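Local coordinates for protein purine phosphoribosyltransferase (Pyrococcus horikoshii, PDB 1VDM) that probably transfers the phosphoribosyl group of phosphoribosyl pyrophosphate to a purine base, as a type I phosphoribosyltransferase, at residues Asp91-Gly96 / Pro123-Val128; Arg85-Asp90 / Lys115-Ala120; Ile56-Tyr61 / Leu99-Glu104. All blocks are in the same frame, centred on the assembly; numbering follows the deposited sequence.

Contact 1 of 3, residues Asp91-Gly96 / Pro123-Val128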
loop_
_atom_site.group_PDB
_atom_site.type_symbol
_atom_site.label_atom_id
_atom_site.label_comp_id
_atom_site.label_asym_id
_atom_site.label_seq_id
_atom_site.Cartn_x
_atom_site.Cartn_y
_atom_site.Cartn_z
ATOM N N ASP G 91 5.017 -27.918 -26.995
ATOM C CA ASP G 91 4.802 -26.640 -27.679
ATOM C C ASP G 91 4.480 -26.799 -29.174
ATOM O O ASP G 91 3.638 -26.108 -29.734
ATOM C CB ASP G 91 6.017 -25.715 -27.465
ATOM C CG ASP G 91 7.326 -26.432 -27.797
ATOM O OD1 ASP G 91 7.294 -27.656 -27.931
ATOM O OD2 ASP G 91 8.360 -25.767 -27.864
ATOM N N VAL G 92 5.202 -27.719 -29.839
ATOM C CA VAL G 92 4.945 -27.908 -31.263
ATOM C C VAL G 92 5.415 -29.275 -31.767
ATOM O O VAL G 92 6.399 -29.843 -31.314
ATOM C CB VAL G 92 5.658 -26.797 -32.036
ATOM C CG1 VAL G 92 7.169 -26.913 -31.840
ATOM C CG2 VAL G 92 5.339 -26.904 -33.516
ATOM N N SER G 93 4.636 -29.814 -32.723
ATOM C CA SER G 93 4.999 -31.089 -33.327
ATOM C C SER G 93 5.712 -30.874 -34.663
ATOM O O SER G 93 5.099 -30.676 -35.703
ATOM C CB SER G 93 3.702 -31.870 -33.559
ATOM O OG SER G 93 3.993 -33.264 -33.649
ATOM N N ASP G 94 7.060 -30.871 -34.612
ATOM C CA ASP G 94 7.812 -30.619 -35.834
ATOM C C ASP G 94 7.979 -31.890 -36.668
ATOM O O ASP G 94 7.370 -32.068 -37.711
ATOM C CB ASP G 94 9.183 -30.054 -35.470
ATOM C CG ASP G 94 9.743 -29.334 -36.687
ATOM O OD1 ASP G 94 10.603 -28.474 -36.498
ATOM O OD2 ASP G 94 9.317 -29.634 -37.800
ATOM N N THR G 95 8.875 -32.781 -36.205
ATOM C CA THR G 95 9.022 -34.051 -36.902
ATOM C C THR G 95 8.248 -35.174 -36.212
ATOM O O THR G 95 7.934 -36.199 -36.804
ATOM C CB THR G 95 10.510 -34.405 -36.972
ATOM O OG1 THR G 95 11.025 -34.549 -35.644
ATOM C CG2 THR G 95 11.277 -33.289 -37.688
ATOM N N GLY G 96 7.928 -34.953 -34.939
ATOM C CA GLY G 96 7.195 -35.942 -34.169
ATOM C C GLY G 96 8.163 -36.903 -33.522
ATOM O O GLY G 96 7.784 -37.896 -32.897
ATOM N N PRO G 123 3.200 -29.424 -40.933
ATOM C CA PRO G 123 2.642 -30.332 -41.945
ATOM C C PRO G 123 3.223 -31.742 -42.080
ATOM O O PRO G 123 2.484 -32.709 -42.269
ATOM C CB PRO G 123 2.784 -29.532 -43.236
ATOM C CG PRO G 123 2.577 -28.134 -42.779
ATOM C CD PRO G 123 3.401 -28.079 -41.507
ATOM N N TRP G 124 4.536 -31.863 -41.975
ATOM C CA TRP G 124 5.184 -33.151 -42.150
ATOM C C TRP G 124 5.307 -34.058 -40.944
ATOM O O TRP G 124 5.624 -35.239 -41.094
ATOM C CB TRP G 124 6.587 -32.931 -42.705
ATOM C CG TRP G 124 7.355 -31.915 -41.944
ATOM C CD1 TRP G 124 7.962 -32.083 -40.738
ATOM C CD2 TRP G 124 7.573 -30.548 -42.320
ATOM N NE1 TRP G 124 8.546 -30.907 -40.335
ATOM C CE2 TRP G 124 8.322 -29.947 -41.287
ATOM C CE3 TRP G 124 7.205 -29.773 -43.430
ATOM C CZ2 TRP G 124 8.715 -28.603 -41.330
ATOM C CZ3 TRP G 124 7.594 -28.437 -43.472
ATOM C CH2 TRP G 124 8.342 -27.866 -42.426
ATOM N N THR G 125 5.062 -33.520 -39.755
ATOM C CA THR G 125 5.172 -34.297 -38.520
ATOM C C THR G 125 4.620 -35.723 -38.638
ATOM O O THR G 125 3.656 -35.974 -39.361
ATOM C CB THR G 125 4.426 -33.596 -37.376
ATOM O OG1 THR G 125 4.627 -34.327 -36.163
ATOM C CG2 THR G 125 2.940 -33.538 -37.673
ATOM N N SER G 126 5.238 -36.653 -37.919
ATOM C CA SER G 126 4.795 -38.038 -37.932
ATOM C C SER G 126 3.805 -38.265 -36.790
ATOM O O SER G 126 3.318 -39.378 -36.591
ATOM C CB SER G 126 5.987 -38.982 -37.772
ATOM O OG SER G 126 6.535 -38.896 -36.467
ATOM N N VAL G 127 3.530 -37.205 -36.033
ATOM C CA VAL G 127 2.592 -37.272 -34.916
ATOM C C VAL G 127 1.711 -36.032 -34.880
ATOM O O VAL G 127 2.064 -35.016 -34.269
ATOM C CB VAL G 127 3.318 -37.397 -33.552
ATOM C CG1 VAL G 127 2.330 -37.197 -32.416
ATOM C CG2 VAL G 127 3.956 -38.769 -33.428
ATOM N N VAL G 128 0.568 -36.123 -35.552
ATOM C CA VAL G 128 -0.379 -35.024 -35.590
ATOM C C VAL G 128 -1.005 -34.923 -34.207
ATOM O O VAL G 128 -1.435 -35.930 -33.636
ATOM C CB VAL G 128 -1.498 -35.275 -36.626
ATOM C CG1 VAL G 128 -2.485 -34.102 -36.630
ATOM C CG2 VAL G 128 -0.891 -35.467 -38.002
#
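Ser93 and Thr125 are linked hydroxyl to hydroxyl between the end of strand 92-93 and the loop 123-128. Thr125 OG1 donates to Ser93 OG at 2.8 Å, and Ser93 OG donates to Val127 O at 2.7 Å. Thr125 OG1 lies anti to its backbone N (chi1 -176°), and besides donating to the serine it accepts from Val127 N at 3.1 Å, closing an ST turn. An alanine in place of Thr125 would probably leave Val127 N without this acceptor and Ser93 OG without its donor, freeing the turn to shift. Farther out, the Trp124 indole reaches across to Asp94: NE1 donates to OD2 at 2.9 Å, meeting the oxygen nearly along its C-O bond, with ring and carboxylate planes 34° apart. The other carboxylate oxygen, Asp94 OD1, has a salt bridge to Lys122. Ser126 N donates to Thr95 O at 3.0 Å, while Ser126 OG is held by Glu100. A side chain on Gly96, the N-cap residue of helix 97-107, would run into Ser126 OG and Val127 N, and the positive phi (88°) would press it against the preceding carbonyl as well. Segment 91-96 belongs to the phosphoribosyl pyrophosphate signature that starts in strand 85-90; in relatives its loop before the helix holds the 5'-phosphate, and it probably does so here. Residues 123-128 bond to it through Ser93, Asp94 and Thr95.

Contact 2 of 3, residues Arg85-Asp90 / Lys115-Ala120; sequences RVVIVD and KIACLA
Adjacent parallel strands 85-90 and 113-118 of the central sheet, paired here from Val87 with Lys115 to Val89 with Ala117, are the two ends of a beta-alpha-beta crossover that passes through helix 97-107. Their local axes diverge by 25°, the twist expected of such a sheet. Four backbone bonds stitch them together. Lys115 N donates to Val86 O at 2.9 Å, and Lys115 O accepts from Ile88 N at 3.0 Å, so residue 115 reaches both ways around Val87. The ladder then steps on: Ala117 N to Ile88 O is 2.8 Å and nearly straight at 172°, and Asp90 N to Ala117 O is 3.1 Å. CA-H...O contacts fill the spaces between; Val87 CA, for example, lies 3.3 Å from Lys115 O. Val87, Val89, Lys115 and Ala117 share one face of the sheet, where Val87 CG2 meets the methyl CB of Ala117 diagonally at 4.2 Å. Ile88, Asp90, Ile116 and Cys118 share the other, with Ile88 CB 4.3 Å from Ile116 CG1. Cys118 SG stands beside its backbone N and anti to the carbonyl carbon (chi1 -70°), which leaves it 3.9 Å from Asp90 CB. On the far edge of strand 85-90 lies strand 29-33, bonded to Val87 and Val89, whereas Ile116 N turns outward to Asp130. Helix 97-107 covers the Ile88 and Ile116 face through Val102, Ile103 and Val106; helix 38-47 covers Val89 on the opposite face with Pro40, Ala41 and Leu44.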
loop_
_atom_site.group_PDB
_atom_site.type_symbol
_atom_site.label_atom_id
_atom_site.label_comp_id
_atom_site.label_asym_id
_atom_site.label_seq_id
_atom_site.Cartn_x
_atom_site.Cartn_y
_atom_site.Cartn_z
ATOM N N ARG G 85 -6.580 -41.258 -17.816
ATOM C CA ARG G 85 -6.667 -40.539 -19.080
ATOM C C ARG G 85 -5.419 -39.665 -19.142
ATOM O O ARG G 85 -5.208 -38.816 -18.273
ATOM C CB ARG G 85 -7.909 -39.650 -19.098
ATOM C CG ARG G 85 -9.112 -40.268 -18.413
ATOM C CD ARG G 85 -9.790 -41.285 -19.296
ATOM N NE ARG G 85 -10.587 -40.628 -20.323
ATOM C CZ ARG G 85 -11.545 -39.747 -20.061
ATOM N NH1 ARG G 85 -11.816 -39.423 -18.800
ATOM N NH2 ARG G 85 -12.238 -39.199 -21.054
ATOM N N VAL G 86 -4.589 -39.865 -20.155
ATOM C CA VAL G 86 -3.378 -39.070 -20.254
ATOM C C VAL G 86 -3.426 -38.056 -21.380
ATOM O O VAL G 86 -4.037 -38.291 -22.420
ATOM C CB VAL G 86 -2.143 -39.961 -20.456
ATOM C CG1 VAL G 86 -0.892 -39.106 -20.509
ATOM C CG2 VAL G 86 -2.045 -40.975 -19.328
ATOM N N VAL G 87 -2.795 -36.910 -21.148
ATOM C CA VAL G 87 -2.715 -35.862 -22.155
ATOM C C VAL G 87 -1.279 -35.349 -22.118
ATOM O O VAL G 87 -0.799 -34.876 -21.080
ATOM C CB VAL G 87 -3.723 -34.697 -21.889
ATOM C CG1 VAL G 87 -3.533 -34.133 -20.501
ATOM C CG2 VAL G 87 -3.544 -33.604 -22.929
ATOM N N ILE G 88 -0.585 -35.500 -23.246
ATOM C CA ILE G 88 0.798 -35.060 -23.375
ATOM C C ILE G 88 0.787 -33.659 -23.959
ATOM O O ILE G 88 0.146 -33.409 -24.982
ATOM C CB ILE G 88 1.592 -36.017 -24.283
ATOM C CG1 ILE G 88 1.665 -37.391 -23.614
ATOM C CG2 ILE G 88 2.994 -35.474 -24.539
ATOM C CD1 ILE G 88 2.384 -38.448 -24.420
ATOM N N VAL G 89 1.479 -32.745 -23.287
ATOM C CA VAL G 89 1.536 -31.356 -23.715
ATOM C C VAL G 89 2.930 -30.980 -24.170
ATOM O O VAL G 89 3.911 -31.211 -23.465
ATOM C CB VAL G 89 1.110 -30.407 -22.577
ATOM C CG1 VAL G 89 1.053 -28.972 -23.086
ATOM C CG2 VAL G 89 -0.240 -30.840 -22.028
ATOM N N ASP G 90 3.004 -30.397 -25.359
ATOM C CA ASP G 90 4.269 -29.989 -25.947
ATOM C C ASP G 90 3.986 -28.707 -26.718
ATOM O O ASP G 90 2.836 -28.430 -27.050
ATOM C CB ASP G 90 4.773 -31.104 -26.870
ATOM C CG ASP G 90 6.232 -30.936 -27.265
ATOM O OD1 ASP G 90 7.062 -30.588 -26.384
ATOM O OD2 ASP G 90 6.552 -31.172 -28.461
ATOM N N LYS G 115 -4.071 -38.733 -25.255
ATOM C CA LYS G 115 -4.384 -37.644 -26.167
ATOM C C LYS G 115 -3.157 -36.746 -26.214
ATOM O O LYS G 115 -2.342 -36.755 -25.297
ATOM C CB LYS G 115 -5.585 -36.851 -25.659
ATOM C CG LYS G 115 -6.732 -36.757 -26.649
ATOM C CD LYS G 115 -7.395 -38.111 -26.866
ATOM C CE LYS G 115 -8.561 -38.000 -27.835
ATOM N NZ LYS G 115 -9.123 -39.343 -28.129
ATOM N N ILE G 116 -3.026 -35.967 -27.277
ATOM C CA ILE G 116 -1.866 -35.095 -27.426
ATOM C C ILE G 116 -2.258 -33.675 -27.781
ATOM O O ILE G 116 -2.997 -33.445 -28.747
ATOM C CB ILE G 116 -0.916 -35.643 -28.508
ATOM C CG1 ILE G 116 -0.325 -36.972 -28.030
ATOM C CG2 ILE G 116 0.169 -34.617 -28.828
ATOM C CD1 ILE G 116 0.398 -37.736 -29.099
ATOM N N ALA G 117 -1.750 -32.729 -26.994
ATOM C CA ALA G 117 -2.047 -31.319 -27.203
ATOM C C ALA G 117 -0.775 -30.514 -27.429
ATOM O O ALA G 117 0.216 -30.679 -26.713
ATOM C CB ALA G 117 -2.811 -30.768 -26.005
ATOM N N CYS G 118 -0.818 -29.640 -28.428
ATOM C CA CYS G 118 0.317 -28.797 -28.782
ATOM C C CYS G 118 -0.155 -27.415 -29.172
ATOM O O CYS G 118 -1.300 -27.231 -29.581
ATOM C CB CYS G 118 1.084 -29.386 -29.974
ATOM S SG CYS G 118 1.994 -30.893 -29.640
ATOM N N LEU G 119 0.732 -26.439 -29.053
ATOM C CA LEU G 119 0.385 -25.089 -29.443
ATOM C C LEU G 119 0.324 -25.040 -30.968
ATOM O O LEU G 119 -0.583 -24.434 -31.544
ATOM C CB LEU G 119 1.439 -24.110 -28.945
ATOM C CG LEU G 119 1.554 -23.964 -27.431
ATOM C CD1 LEU G 119 2.775 -23.107 -27.082
ATOM C CD2 LEU G 119 0.262 -23.334 -26.902
ATOM N N ALA G 120 1.292 -25.691 -31.614
ATOM C CA ALA G 120 1.373 -25.712 -33.069
ATOM C C ALA G 120 1.938 -27.014 -33.610
ATOM O O ALA G 120 2.494 -27.828 -32.872
ATOM C CB ALA G 120 2.228 -24.549 -33.555
#

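Contact 3 of 3, residues Ile56-Tyr61 / Leu99-Glu104; sequences IDVKFY and LEVVIE
Val102, Val101 and Val58 carry most of this contact, a purely apolar seam between helix 99-104 and strand 56-61. Val58 forks towards the helix and each branch finds a different valine: CG1 touches Val101 CG1 at 4.0 Å, and CG2 touches Val102 CG2 at 3.9 Å. The split follows from the rotamer of Val58, whose CG1 is anti to the backbone N (chi1 -178°) while CG2 lies beside it. Val102 CG2 does double duty, for Ile56 CG2 lies 4.1 Å from it, the two side chains sliding past each other in opposite directions, so one methyl lies against two residues of the strand. Val101 is likewise shared: its other methyl, CG2, approaches the ring tip CZ of Phe60 obliquely at 4.2 Å. The same ring makes a cation-pi contact with Lys97, and Pro71 of the neighbouring strand packs on Val58, Phe60 and Val101. The short axes pass 9.3 Å apart at 133°, the helix lying well askew of antiparallel to the strand. This is the alpha/beta layer packing of the type I phosphoribosyltransferase core, with the helix that follows the phosphate-loop signature resting on the strand that leads, as in relatives, to a flexible loop over the active site.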
loop_
_atom_site.group_PDB
_atom_site.type_symbol
_atom_site.label_atom_id
_atom_site.label_comp_id
_atom_site.label_asym_id
_atom_site.label_seq_id
_atom_site.Cartn_x
_atom_site.Cartn_y
_atom_site.Cartn_z
ATOM N N ILE G 56 8.799 -34.867 -18.392
ATOM C CA ILE G 56 9.692 -35.765 -19.111
ATOM C C ILE G 56 10.599 -34.925 -20.003
ATOM O O ILE G 56 10.163 -33.927 -20.576
ATOM C CB ILE G 56 8.907 -36.786 -19.975
ATOM C CG1 ILE G 56 9.856 -37.898 -20.433
ATOM C CG2 ILE G 56 8.268 -36.089 -21.173
ATOM C CD1 ILE G 56 9.158 -39.151 -20.939
ATOM N N ASP G 57 11.868 -35.312 -20.091
ATOM C CA ASP G 57 12.830 -34.597 -20.929
ATOM C C ASP G 57 13.523 -35.601 -21.838
ATOM O O ASP G 57 14.176 -36.536 -21.369
ATOM C CB ASP G 57 13.875 -33.870 -20.067
ATOM C CG ASP G 57 14.606 -32.756 -20.827
ATOM O OD1 ASP G 57 15.384 -32.009 -20.183
ATOM O OD2 ASP G 57 14.402 -32.620 -22.057
ATOM N N VAL G 58 13.358 -35.412 -23.141
ATOM C CA VAL G 58 13.976 -36.293 -24.124
ATOM C C VAL G 58 15.044 -35.514 -24.879
ATOM O O VAL G 58 14.806 -34.396 -25.334
ATOM C CB VAL G 58 12.934 -36.834 -25.120
ATOM C CG1 VAL G 58 13.599 -37.778 -26.101
ATOM C CG2 VAL G 58 11.824 -37.552 -24.369
ATOM N N LYS G 59 16.224 -36.102 -25.003
ATOM C CA LYS G 59 17.311 -35.432 -25.703
ATOM C C LYS G 59 17.924 -36.330 -26.778
ATOM O O LYS G 59 17.857 -37.550 -26.718
ATOM C CB LYS G 59 18.377 -35.048 -24.676
ATOM C CG LYS G 59 18.606 -33.536 -24.616
ATOM C CD LYS G 59 19.010 -33.065 -23.218
ATOM C CE LYS G 59 17.912 -32.241 -22.537
ATOM N NZ LYS G 59 17.977 -32.435 -21.090
ATOM N N PHE G 60 18.521 -35.710 -27.792
ATOM C CA PHE G 60 19.094 -36.508 -28.876
ATOM C C PHE G 60 20.593 -36.234 -29.093
ATOM O O PHE G 60 21.057 -35.099 -29.115
ATOM C CB PHE G 60 18.317 -36.196 -30.156
ATOM C CG PHE G 60 16.935 -36.770 -30.071
ATOM C CD1 PHE G 60 15.892 -35.981 -29.604
ATOM C CD2 PHE G 60 16.698 -38.071 -30.485
ATOM C CE1 PHE G 60 14.606 -36.497 -29.553
ATOM C CE2 PHE G 60 15.404 -38.582 -30.433
ATOM C CZ PHE G 60 14.355 -37.799 -29.968
ATOM N N TYR G 61 21.363 -37.343 -29.206
ATOM C CA TYR G 61 22.770 -37.278 -29.574
ATOM C C TYR G 61 23.048 -38.077 -30.852
ATOM O O TYR G 61 22.238 -38.870 -31.317
ATOM C CB TYR G 61 23.589 -37.827 -28.405
ATOM C CG TYR G 61 23.196 -37.138 -27.141
ATOM C CD1 TYR G 61 22.902 -37.887 -26.005
ATOM C CD2 TYR G 61 23.163 -35.743 -27.073
ATOM C CE1 TYR G 61 22.599 -37.254 -24.808
ATOM C CE2 TYR G 61 22.850 -35.110 -25.879
ATOM C CZ TYR G 61 22.570 -35.859 -24.752
ATOM O OH TYR G 61 22.306 -35.235 -23.547
ATOM N N LEU G 99 7.837 -36.670 -29.613
ATOM C CA LEU G 99 6.535 -37.185 -29.228
ATOM C C LEU G 99 6.439 -38.707 -29.281
ATOM O O LEU G 99 5.887 -39.326 -28.369
ATOM C CB LEU G 99 5.441 -36.542 -30.083
ATOM C CG LEU G 99 5.084 -35.113 -29.657
ATOM C CD1 LEU G 99 4.044 -34.510 -30.581
ATOM C CD2 LEU G 99 4.560 -35.147 -28.234
ATOM N N GLU G 100 6.975 -39.325 -30.328
ATOM C CA GLU G 100 6.915 -40.783 -30.415
ATOM C C GLU G 100 7.637 -41.439 -29.241
ATOM O O GLU G 100 7.166 -42.437 -28.696
ATOM C CB GLU G 100 7.495 -41.273 -31.746
ATOM C CG GLU G 100 6.557 -41.021 -32.918
ATOM C CD GLU G 100 7.043 -41.625 -34.225
ATOM O OE1 GLU G 100 6.332 -41.462 -35.245
ATOM O OE2 GLU G 100 8.125 -42.257 -34.233
ATOM N N VAL G 101 8.772 -40.877 -28.843
ATOM C CA VAL G 101 9.510 -41.426 -27.714
ATOM C C VAL G 101 8.666 -41.306 -26.444
ATOM O O VAL G 101 8.625 -42.220 -25.620
ATOM C CB VAL G 101 10.829 -40.674 -27.488
ATOM C CG1 VAL G 101 11.573 -41.276 -26.307
ATOM C CG2 VAL G 101 11.684 -40.736 -28.740
ATOM N N VAL G 102 7.989 -40.169 -26.294
ATOM C CA VAL G 102 7.148 -39.921 -25.123
ATOM C C VAL G 102 5.904 -40.808 -25.095
ATOM O O VAL G 102 5.459 -41.210 -24.025
ATOM C CB VAL G 102 6.714 -38.434 -25.050
ATOM C CG1 VAL G 102 5.814 -38.208 -23.858
ATOM C CG2 VAL G 102 7.932 -37.552 -24.948
ATOM N N ILE G 103 5.342 -41.114 -26.259
ATOM C CA ILE G 103 4.158 -41.960 -26.302
ATOM C C ILE G 103 4.516 -43.383 -25.895
ATOM O O ILE G 103 3.658 -44.147 -25.463
ATOM C CB ILE G 103 3.522 -41.974 -27.702
ATOM C CG1 ILE G 103 3.099 -40.556 -28.083
ATOM C CG2 ILE G 103 2.311 -42.892 -27.721
ATOM C CD1 ILE G 103 2.474 -40.451 -29.450
ATOM N N GLU G 104 5.792 -43.732 -26.021
ATOM C CA GLU G 104 6.255 -45.068 -25.656
ATOM C C GLU G 104 6.530 -45.183 -24.161
ATOM O O GLU G 104 6.435 -46.265 -23.585
ATOM C CB GLU G 104 7.518 -45.432 -26.446
ATOM C CG GLU G 104 7.242 -45.926 -27.857
ATOM C CD GLU G 104 6.659 -47.332 -27.883
ATOM O OE1 GLU G 104 6.186 -47.762 -28.958
ATOM O OE2 GLU G 104 6.682 -48.011 -26.830
#

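Along the chain the six segments interleave: 56-61, 85-90, 91-96, 99-104, 115-120, 123-128. The centres of contact 1 and contact 2 are 12 Å apart, those of contact 1 and contact 3 are 13 Å apart, and those of contact 2 and contact 3 are 14 Å apart. Strand 85-90 of contact 2 is followed, after a corner at Asp91, by strand 92-93 and the loop of contact 1, which leads into helix 97-107 of contact 3. Contacts 2 and 3 reach the same five-stranded sheet, meeting where Ile88 and Ile116 lie against Val102 and Ile103. Probable hydrogen bonds join contact 1 to contact 2 (Ser93 N to Ala120 O) and to contact 3 (Ser126 OG with Glu100 OE1). The presumed phosphate loop is thus set between sheet and helix.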